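Side-chain contacts in purine nucleosidase, (IunH-1) (Sulfolobus solfataricus, PDB 3T8J), which belongs to the nucleoside hydrolase family and holds a bound sodium ion: residues 16-21 / 26-31; 103-108 / 135-140. All coordinates share one frame; numbering follows the deposited sequence.

Contact 1 (16-21 / 26-31) and contact 2 (103-108 / 135-140) follow one another along the chain, contact 1 being complete before the chain reaches contact 2, and their centres lie about 19 Å apart. Both pack helices beside the central mixed sheet. Contact 1 sets helix 12-23 on strand 27-33, next door to strand 3-8; contact 2 brings helix 101-111 against the short helix 137-140 that leads into strand 141-147. The two meet directly where Leu-108 CD1 lies 3.6 Å from Ala-30 CB and Leu-108 CD2 is 4.1 Å from Val-29 CG2. Strand 27-33 is thus packed on both faces, by helix 12-23 through Val-28 and Val-31 on one and by helix 101-111 through Val-29 and Ala-30 on the other.

Contact 1 of 2, residues 16-21 / 26-31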
loop_
_atom_site.group_PDB
_atom_site.type_symbol
_atom_site.label_atom_id
_atom_site.label_comp_id
_atom_site.label_asym_id
_atom_site.label_seq_id
_atom_site.Cartn_x
_atom_site.Cartn_y
_atom_site.Cartn_z
ATOM N N LEU A 16 -26.152 -21.707 -17.465
ATOM C CA LEU A 16 -27.530 -21.661 -16.969
ATOM C C LEU A 16 -28.142 -20.250 -17.019
ATOM O O LEU A 16 -29.325 -20.104 -17.289
ATOM C CB LEU A 16 -27.627 -22.239 -15.559
ATOM C CG LEU A 16 -29.011 -22.762 -15.187
ATOM C CD1 LEU A 16 -29.283 -24.109 -15.875
ATOM C CD2 LEU A 16 -29.163 -22.911 -13.677
ATOM N N SER A 17 -27.319 -19.237 -16.788
ATOM C CA SER A 17 -27.788 -17.834 -16.868
ATOM C C SER A 17 -28.196 -17.458 -18.319
ATOM O O SER A 17 -29.247 -16.809 -18.536
ATOM C CB SER A 17 -26.694 -16.892 -16.359
ATOM O OG SER A 17 -26.495 -17.058 -14.960
ATOM N N LEU A 18 -27.368 -17.827 -19.294
ATOM C CA LEU A 18 -27.699 -17.635 -20.706
ATOM C C LEU A 18 -29.056 -18.284 -20.983
ATOM O O LEU A 18 -29.951 -17.684 -21.608
ATOM C CB LEU A 18 -26.608 -18.249 -21.590
ATOM C CG LEU A 18 -26.912 -18.295 -23.086
ATOM C CD1 LEU A 18 -27.036 -16.914 -23.713
ATOM C CD2 LEU A 18 -25.831 -19.111 -23.798
ATOM N N TYR A 19 -29.214 -19.530 -20.534
ATOM C CA TYR A 19 -30.458 -20.264 -20.777
ATOM C C TYR A 19 -31.667 -19.617 -20.080
ATOM O O TYR A 19 -32.762 -19.609 -20.640
ATOM C CB TYR A 19 -30.315 -21.734 -20.410
ATOM C CG TYR A 19 -29.417 -22.555 -21.313
ATOM C CD1 TYR A 19 -28.880 -22.052 -22.501
ATOM C CD2 TYR A 19 -29.135 -23.866 -21.001
ATOM C CE1 TYR A 19 -28.081 -22.841 -23.336
ATOM C CE2 TYR A 19 -28.334 -24.660 -21.832
ATOM C CZ TYR A 19 -27.820 -24.149 -22.996
ATOM O OH TYR A 19 -27.032 -24.953 -23.804
ATOM N N LEU A 20 -31.486 -19.074 -18.874
ATOM C CA LEU A 20 -32.576 -18.405 -18.162
ATOM C C LEU A 20 -33.078 -17.230 -19.004
ATOM O O LEU A 20 -34.287 -17.035 -19.140
ATOM C CB LEU A 20 -32.121 -17.946 -16.765
ATOM C CG LEU A 20 -33.154 -17.608 -15.683
ATOM C CD1 LEU A 20 -34.125 -18.754 -15.424
ATOM C CD2 LEU A 20 -32.464 -17.189 -14.372
ATOM N N LEU A 21 -32.148 -16.456 -19.573
ATOM C CA LEU A 21 -32.557 -15.317 -20.409
ATOM C C LEU A 21 -33.318 -15.830 -21.643
ATOM O O LEU A 21 -34.407 -15.345 -21.971
ATOM C CB LEU A 21 -31.359 -14.449 -20.850
ATOM C CG LEU A 21 -30.594 -13.664 -19.786
ATOM C CD1 LEU A 21 -29.337 -13.038 -20.423
ATOM C CD2 LEU A 21 -31.478 -12.586 -19.144
ATOM N N ILE A 26 -36.060 -13.110 -23.393
ATOM C CA ILE A 26 -35.233 -11.894 -23.330
ATOM C C ILE A 26 -34.281 -11.911 -24.521
ATOM O O ILE A 26 -33.692 -12.953 -24.810
ATOM C CB ILE A 26 -34.410 -11.827 -22.033
ATOM C CG1 ILE A 26 -35.308 -11.917 -20.803
ATOM C CG2 ILE A 26 -33.498 -10.578 -22.024
ATOM C CD1 ILE A 26 -36.249 -10.738 -20.642
ATOM N N ASP A 27 -34.138 -10.786 -25.218
ATOM C CA ASP A 27 -33.288 -10.720 -26.412
ATOM C C ASP A 27 -31.833 -10.644 -25.983
ATOM O O ASP A 27 -31.402 -9.661 -25.416
ATOM C CB ASP A 27 -33.643 -9.537 -27.290
ATOM C CG ASP A 27 -32.843 -9.476 -28.571
ATOM O OD1 ASP A 27 -32.500 -10.546 -29.144
ATOM O OD2 ASP A 27 -32.658 -8.350 -29.072
ATOM N N VAL A 28 -31.083 -11.714 -26.215
ATOM C CA VAL A 28 -29.639 -11.714 -25.967
ATOM C C VAL A 28 -28.952 -11.356 -27.278
ATOM O O VAL A 28 -29.051 -12.105 -28.277
ATOM C CB VAL A 28 -29.148 -13.071 -25.453
ATOM C CG1 VAL A 28 -27.639 -13.029 -25.248
ATOM C CG2 VAL A 28 -29.836 -13.448 -24.133
ATOM N N VAL A 29 -28.346 -10.171 -27.340
ATOM C CA VAL A 29 -27.759 -9.695 -28.593
ATOM C C VAL A 29 -26.291 -10.130 -28.834
ATOM O O VAL A 29 -25.810 -10.102 -29.977
ATOM C CB VAL A 29 -27.864 -8.165 -28.717
ATOM C CG1 VAL A 29 -29.345 -7.718 -28.590
ATOM C CG2 VAL A 29 -26.995 -7.444 -27.682
ATOM N N ALA A 30 -25.599 -10.531 -27.773
ATOM C CA ALA A 30 -24.217 -11.015 -27.880
ATOM C C ALA A 30 -23.824 -11.685 -26.595
ATOM O O ALA A 30 -24.328 -11.374 -25.520
ATOM C CB ALA A 30 -23.239 -9.870 -28.163
ATOM N N VAL A 31 -22.892 -12.630 -26.707
ATOM C CA VAL A 31 -22.160 -13.189 -25.593
ATOM C C VAL A 31 -20.701 -12.738 -25.723
ATOM O O VAL A 31 -20.130 -12.812 -26.792
ATOM C CB VAL A 31 -22.207 -14.726 -25.604
ATOM C CG1 VAL A 31 -21.389 -15.294 -24.405
ATOM C CG2 VAL A 31 -23.619 -15.258 -25.600
#
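Leu-21 and Val-28 meet with their side chains nearly at right angles, in the beta-alpha-beta unit made by strand 3-8, helix 12-23 and strand 27-33. Val-28 offers one branch: CG2, placed anti to the carbonyl carbon and beside the backbone N, lies 3.8 Å from Leu-21 CB and equally close to CD1 of the same leucine, so the methyl fits against both the root and one tip of the longer chain. The other leucine methyl, CD2, goes to Ile-26, where it stands 4.1 Å from CG2; here the two side chains meet at a slant. One turn back along the helix, Leu-18 reaches the strand with CD1, which rests 4.2 Å from Val-28 CG1 and also touches Val-31 CG2. Branched residues suit the strand, whose compact side chains face the helix at Val-28 and Val-31, while the longer leucines bridge the 9.3 Å between the axes of the two short segments. Val-31 also packs on Ile-6 of strand 3-8. The turn into the strand is tied by the backbone: Ile-26 N donates to Leu-21 O at 3.1 Å, with 159° at the hydrogen. The donor is tilted 29° from the carbonyl plane of Leu-21.

Contact 2 of 2, residues 103-108 / 135-140; sequences LAIIDL and NSIVKK
Ile-105 and Ile-106, neighbours on helix 101-111, both touch Ile-137 of the short helix 137-140, in the helical layer that flanks the mixed sheet of this nucleoside hydrolase fold. Leu-103 comes first along the helix and packs on Leu-103 of the second subunit, which places the contact close to a subunit interface. Ile-105 follows and is buried. Its CG2 branch lies 4.4 Å from CD1 of Ile-137, a loose methyl-to-methyl contact, and the residue also packs on Ile-5 of strand 3-8 and on Ala-130 of helix 125-133. A beta-branched side chain suits this place because its limbs can serve different neighbours. Ile-106, nearer the surface, brings its CG1 methylene to 4.3 Å from Ile-137 CG2; the same side chain touches Leu-133 and Asp-134. Farther along, Leu-108 packs on Ile-5 as well.

Ile-137 therefore divides its two limbs between consecutive residues of the helix. With chi1 at 68°, CG1 sits beside both the backbone N and the carbonyl carbon and CG2 is anti to the carbonyl carbon, a spread that lets CD1 at the end of the longer branch meet Ile-105 while CG2 meets Ile-106. Ala-130 touches Ile-137 as well as Ile-105, so helix 125-133 contributes to the same apolar cluster.

A polar link lies beside the isoleucines. Lys-140 has a long, extended side chain that runs back along its own turn to Ser-136 and also binds Asn-110 OD1 of helix 101-111, joining the two helices; within its own segment, Lys-140 NZ donates to Ser-136 OG at 3.0 Å.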
loop_
_atom_site.group_PDB
_atom_site.type_symbol
_atom_site.label_atom_id
_atom_site.label_comp_id
_atom_site.label_asym_id
_atom_site.label_seq_id
_atom_site.Cartn_x
_atom_site.Cartn_y
_atom_site.Cartn_z
ATOM N N LEU A 103 -14.867 -3.735 -28.381
ATOM C CA LEU A 103 -15.356 -3.040 -29.549
ATOM C C LEU A 103 -16.811 -3.415 -29.885
ATOM O O LEU A 103 -17.629 -2.545 -30.264
ATOM C CB LEU A 103 -14.401 -3.225 -30.736
ATOM C CG LEU A 103 -12.936 -2.845 -30.452
ATOM C CD1 LEU A 103 -12.058 -3.157 -31.674
ATOM C CD2 LEU A 103 -12.788 -1.381 -30.031
ATOM N N ALA A 104 -17.167 -4.692 -29.714
ATOM C CA ALA A 104 -18.549 -5.132 -29.892
ATOM C C ALA A 104 -19.500 -4.467 -28.896
ATOM O O ALA A 104 -20.611 -4.076 -29.246
ATOM C CB ALA A 104 -18.652 -6.664 -29.788
ATOM N N ILE A 105 -19.071 -4.337 -27.650
ATOM C CA ILE A 105 -19.884 -3.644 -26.616
ATOM C C ILE A 105 -20.175 -2.201 -27.030
ATOM O O ILE A 105 -21.313 -1.755 -26.923
ATOM C CB ILE A 105 -19.199 -3.707 -25.231
ATOM C CG1 ILE A 105 -19.164 -5.149 -24.712
ATOM C CG2 ILE A 105 -19.914 -2.782 -24.207
ATOM C CD1 ILE A 105 -18.138 -5.374 -23.577
ATOM N N ILE A 106 -19.162 -1.499 -27.541
ATOM C CA ILE A 106 -19.370 -0.115 -28.001
ATOM C C ILE A 106 -20.376 -0.069 -29.165
ATOM O O ILE A 106 -21.320 0.744 -29.157
ATOM C CB ILE A 106 -18.028 0.530 -28.379
ATOM C CG1 ILE A 106 -17.155 0.745 -27.145
ATOM C CG2 ILE A 106 -18.252 1.885 -29.085
ATOM C CD1 ILE A 106 -15.685 1.004 -27.471
ATOM N N ASP A 107 -20.212 -0.951 -30.154
ATOM C CA ASP A 107 -21.119 -0.985 -31.301
ATOM C C ASP A 107 -22.566 -1.259 -30.876
ATOM O O ASP A 107 -23.503 -0.628 -31.368
ATOM C CB ASP A 107 -20.648 -2.045 -32.298
ATOM C CG ASP A 107 -19.430 -1.600 -33.115
ATOM O OD1 ASP A 107 -19.117 -0.392 -33.141
ATOM O OD2 ASP A 107 -18.807 -2.472 -33.775
ATOM N N LEU A 108 -22.743 -2.220 -29.975
ATOM C CA LEU A 108 -24.062 -2.641 -29.495
ATOM C C LEU A 108 -24.716 -1.563 -28.603
ATOM O O LEU A 108 -25.938 -1.368 -28.643
ATOM C CB LEU A 108 -23.968 -4.014 -28.813
ATOM C CG LEU A 108 -23.747 -5.137 -29.817
ATOM C CD1 LEU A 108 -23.191 -6.378 -29.089
ATOM C CD2 LEU A 108 -25.000 -5.442 -30.616
ATOM N N ASN A 135 -16.308 6.619 -23.348
ATOM C CA ASN A 135 -16.953 6.912 -22.076
ATOM C C ASN A 135 -18.483 7.078 -22.166
ATOM O O ASN A 135 -19.166 6.969 -21.136
ATOM C CB ASN A 135 -16.401 8.195 -21.457
ATOM C CG ASN A 135 -14.917 8.182 -21.085
ATOM O OD1 ASN A 135 -14.423 9.260 -20.726
ATOM N ND2 ASN A 135 -14.205 7.040 -21.109
ATOM N N SER A 136 -19.003 7.352 -23.373
ATOM C CA SER A 136 -20.444 7.576 -23.616
ATOM C C SER A 136 -21.314 6.352 -23.370
ATOM O O SER A 136 -22.534 6.445 -23.254
ATOM C CB SER A 136 -20.699 8.150 -25.022
ATOM O OG SER A 136 -20.579 7.192 -26.039
ATOM N N ILE A 137 -20.693 5.169 -23.243
ATOM C CA ILE A 137 -21.488 3.971 -22.980
ATOM C C ILE A 137 -22.164 3.996 -21.607
ATOM O O ILE A 137 -23.084 3.230 -21.355
ATOM C CB ILE A 137 -20.695 2.619 -23.173
ATOM C CG1 ILE A 137 -19.596 2.418 -22.113
ATOM C CG2 ILE A 137 -20.112 2.522 -24.577
ATOM C CD1 ILE A 137 -18.922 1.031 -22.183
ATOM N N VAL A 138 -21.728 4.881 -20.706
ATOM C CA VAL A 138 -22.352 4.970 -19.395
ATOM C C VAL A 138 -23.833 5.414 -19.495
ATOM O O VAL A 138 -24.676 4.897 -18.768
ATOM C CB VAL A 138 -21.576 5.914 -18.471
ATOM C CG1 VAL A 138 -22.390 6.267 -17.241
ATOM C CG2 VAL A 138 -20.249 5.299 -18.063
ATOM N N LYS A 139 -24.136 6.316 -20.410
ATOM C CA LYS A 139 -25.545 6.652 -20.654
ATOM C C LYS A 139 -26.230 5.655 -21.580
ATOM O O LYS A 139 -27.429 5.340 -21.391
ATOM C CB LYS A 139 -25.723 8.055 -21.194
ATOM C CG LYS A 139 -27.236 8.378 -21.353
ATOM C CD LYS A 139 -27.543 9.803 -21.387
ATOM C CE LYS A 139 -28.993 9.993 -21.791
ATOM N NZ LYS A 139 -29.371 11.433 -21.761
ATOM N N LYS A 140 -25.510 5.169 -22.595
ATOM C CA LYS A 140 -26.123 4.295 -23.610
ATOM C C LYS A 140 -26.526 2.924 -23.059
ATOM O O LYS A 140 -27.501 2.321 -23.533
ATOM C CB LYS A 140 -25.205 4.124 -24.826
ATOM C CG LYS A 140 -24.993 5.425 -25.572
ATOM C CD LYS A 140 -23.908 5.356 -26.601
ATOM C CE LYS A 140 -23.727 6.724 -27.263
ATOM N NZ LYS A 140 -22.578 6.721 -28.209
#